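Local coordinates for putative angiotensinogen (Lampetra fluviatilis, PDB 5INW), which binds heparin and, as a serpin, inhibits thrombin through a heparin template mechanism, and is seen here with its reaction loop cleaved, at the interface of chains A and B. Numbering follows the deposited sequence. Chains: chain A, Putative angiotensinogen; chain B, C-terminal peptide of Putative angiotensinogen.

The interface of chains A and B. Residues chain A 89-90, 93, 108, 110; chain B 15, 24-27.
B:Met27 and A:Phe108 pair their backbones as an antiparallel beta bridge, joining strand 24-30 of the C-terminal peptide to the short strand 106-108 of the serpin body. The two chains are pieces of one loop-cleaved serpin, so this contact probably helps keep the peptide packed in the fold after cleavage. Two hydrogen bonds close the pair: B:Met27 N gives to A:Phe108 O at 3.0 Å, and A:Phe108 N gives back to B:Met27 O at 3.1 Å. From this bridge the methionine reaches in toward helix 77-96, and this is the tightly packed part. Its chain runs extended as far as the sulfur and then bends (chi3 42°), which turns the methyl CE among the A:Gly89 carbonyl, A:Tyr93 and two phenylalanine rings. B:Met27 CE lies beside the CB-CG-CD2 side of A:Tyr93, 3.3 Å from A:Tyr93 CD2 and tilted out of the ring plane, and also meets the ring tip of A:Phe108 at CZ. A:Phe90 comes in crosswise, its CD1 3.6 Å from B:Met27 CE, while A:Pro110 CG touches B:Met27 SD at 3.7 Å. The A:Phe108 ring presents one face to B:Met27 CB, which sits above its rim, and takes A:Gly89 O and A:Tyr93 CB at its edge. An alanine in place of A:Phe108 would probably open a gap beside B:Met27 CB and CE, leaving the methyl freer to turn. Away from the methionine the contact is looser. B:Leu15 approaches A:Phe90 only distantly, and B:Val24 brushes A:Pro110 mainly through its carbonyl. On this side the pyrrolidine of A:Pro110 reaches the peptide backbone, its CD 3.5 Å from the carbonyl oxygen O of B:Ile25.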
loop_
_atom_site.group_PDB
_atom_site.type_symbol
_atom_site.label_atom_id
_atom_site.label_comp_id
_atom_site.label_asym_id
_atom_site.label_seq_id
_atom_site.Cartn_x
_atom_site.Cartn_y
_atom_site.Cartn_z
ATOM N N GLY A 89 5.266 -3.965 -5.694
ATOM C CA GLY A 89 4.272 -4.425 -4.749
ATOM C C GLY A 89 4.192 -5.932 -4.722
ATOM O O GLY A 89 4.219 -6.555 -3.661
ATOM N N PHE A 90 4.080 -6.525 -5.916
ATOM C CA PHE A 90 3.883 -7.972 -6.040
ATOM C C PHE A 90 5.138 -8.727 -5.540
ATOM O O PHE A 90 5.067 -9.638 -4.724
ATOM C CB PHE A 90 3.534 -8.316 -7.471
ATOM C CG PHE A 90 2.163 -7.859 -7.912
ATOM C CD1 PHE A 90 1.012 -8.109 -7.148
ATOM C CD2 PHE A 90 1.997 -7.214 -9.152
ATOM C CE1 PHE A 90 -0.273 -7.704 -7.607
ATOM C CE2 PHE A 90 0.734 -6.792 -9.593
ATOM C CZ PHE A 90 -0.399 -7.028 -8.826
ATOM N N TYR A 93 4.872 -8.646 -2.022
ATOM C CA TYR A 93 3.843 -9.570 -1.561
ATOM C C TYR A 93 4.445 -10.932 -1.362
ATOM O O TYR A 93 4.208 -11.582 -0.346
ATOM C CB TYR A 93 2.726 -9.677 -2.587
ATOM C CG TYR A 93 1.419 -10.305 -2.109
ATOM C CD1 TYR A 93 1.247 -11.676 -2.066
ATOM C CD2 TYR A 93 0.314 -9.506 -1.772
ATOM C CE1 TYR A 93 0.049 -12.229 -1.653
ATOM C CE2 TYR A 93 -0.897 -10.055 -1.413
ATOM C CZ TYR A 93 -1.024 -11.421 -1.339
ATOM O OH TYR A 93 -2.228 -11.977 -0.919
ATOM N N PHE A 108 -0.960 -3.891 2.518
ATOM C CA PHE A 108 0.044 -2.864 2.354
ATOM C C PHE A 108 -0.196 -2.035 1.093
ATOM O O PHE A 108 -0.867 -2.499 0.193
ATOM C CB PHE A 108 1.452 -3.494 2.381
ATOM C CG PHE A 108 1.747 -4.486 1.273
ATOM C CD1 PHE A 108 2.381 -4.063 0.070
ATOM C CD2 PHE A 108 1.477 -5.835 1.424
ATOM C CE1 PHE A 108 2.689 -4.957 -0.954
ATOM C CE2 PHE A 108 1.783 -6.736 0.397
ATOM C CZ PHE A 108 2.406 -6.293 -0.781
ATOM N N PRO A 110 1.648 -0.362 -2.115
ATOM C CA PRO A 110 2.895 -0.184 -2.887
ATOM C C PRO A 110 3.263 1.244 -3.146
ATOM O O PRO A 110 4.444 1.546 -3.085
ATOM C CB PRO A 110 2.624 -0.910 -4.213
ATOM C CG PRO A 110 1.551 -1.893 -3.917
ATOM C CD PRO A 110 0.717 -1.271 -2.806
ATOM N N LEU B 15 -7.410 -6.460 -3.922
ATOM C CA LEU B 15 -6.622 -5.444 -4.620
ATOM C C LEU B 15 -7.502 -4.228 -4.890
ATOM O O LEU B 15 -8.545 -4.352 -5.494
ATOM C CB LEU B 15 -6.075 -5.942 -5.969
ATOM C CG LEU B 15 -5.217 -7.206 -6.006
ATOM C CD1 LEU B 15 -4.845 -7.463 -7.447
ATOM C CD2 LEU B 15 -3.952 -7.132 -5.176
ATOM N N VAL B 24 -2.133 -0.263 -8.656
ATOM C CA VAL B 24 -2.560 -0.907 -7.445
ATOM C C VAL B 24 -2.108 -0.079 -6.266
ATOM O O VAL B 24 -0.924 0.208 -6.087
ATOM C CB VAL B 24 -2.019 -2.297 -7.350
ATOM C CG1 VAL B 24 -2.468 -2.911 -6.030
ATOM C CG2 VAL B 24 -2.525 -3.063 -8.533
ATOM N N ILE B 25 -3.082 0.248 -5.446
ATOM C CA ILE B 25 -2.924 1.153 -4.353
ATOM C C ILE B 25 -2.775 0.412 -3.037
ATOM O O ILE B 25 -2.027 0.870 -2.184
ATOM C CB ILE B 25 -4.152 2.078 -4.296
ATOM C CG1 ILE B 25 -4.323 2.737 -5.657
ATOM C CG2 ILE B 25 -3.998 3.156 -3.215
ATOM C CD1 ILE B 25 -5.619 3.459 -5.785
ATOM N N PHE B 26 -3.563 -0.647 -2.843
ATOM C CA PHE B 26 -3.403 -1.560 -1.737
ATOM C C PHE B 26 -3.505 -2.956 -2.267
ATOM O O PHE B 26 -4.202 -3.192 -3.224
ATOM C CB PHE B 26 -4.505 -1.392 -0.690
ATOM C CG PHE B 26 -4.516 -0.048 -0.009
ATOM C CD1 PHE B 26 -3.787 0.152 1.150
ATOM C CD2 PHE B 26 -5.228 1.018 -0.549
ATOM C CE1 PHE B 26 -3.778 1.395 1.766
ATOM C CE2 PHE B 26 -5.185 2.256 0.041
ATOM C CZ PHE B 26 -4.472 2.445 1.205
ATOM N N MET B 27 -2.753 -3.860 -1.652
ATOM C CA MET B 27 -2.741 -5.262 -1.965
ATOM C C MET B 27 -2.866 -5.991 -0.688
ATOM O O MET B 27 -2.298 -5.597 0.339
ATOM C CB MET B 27 -1.372 -5.698 -2.501
ATOM C CG MET B 27 -1.114 -5.307 -3.920
ATOM S SD MET B 27 0.563 -5.464 -4.480
ATOM C CE MET B 27 0.990 -6.999 -3.746
#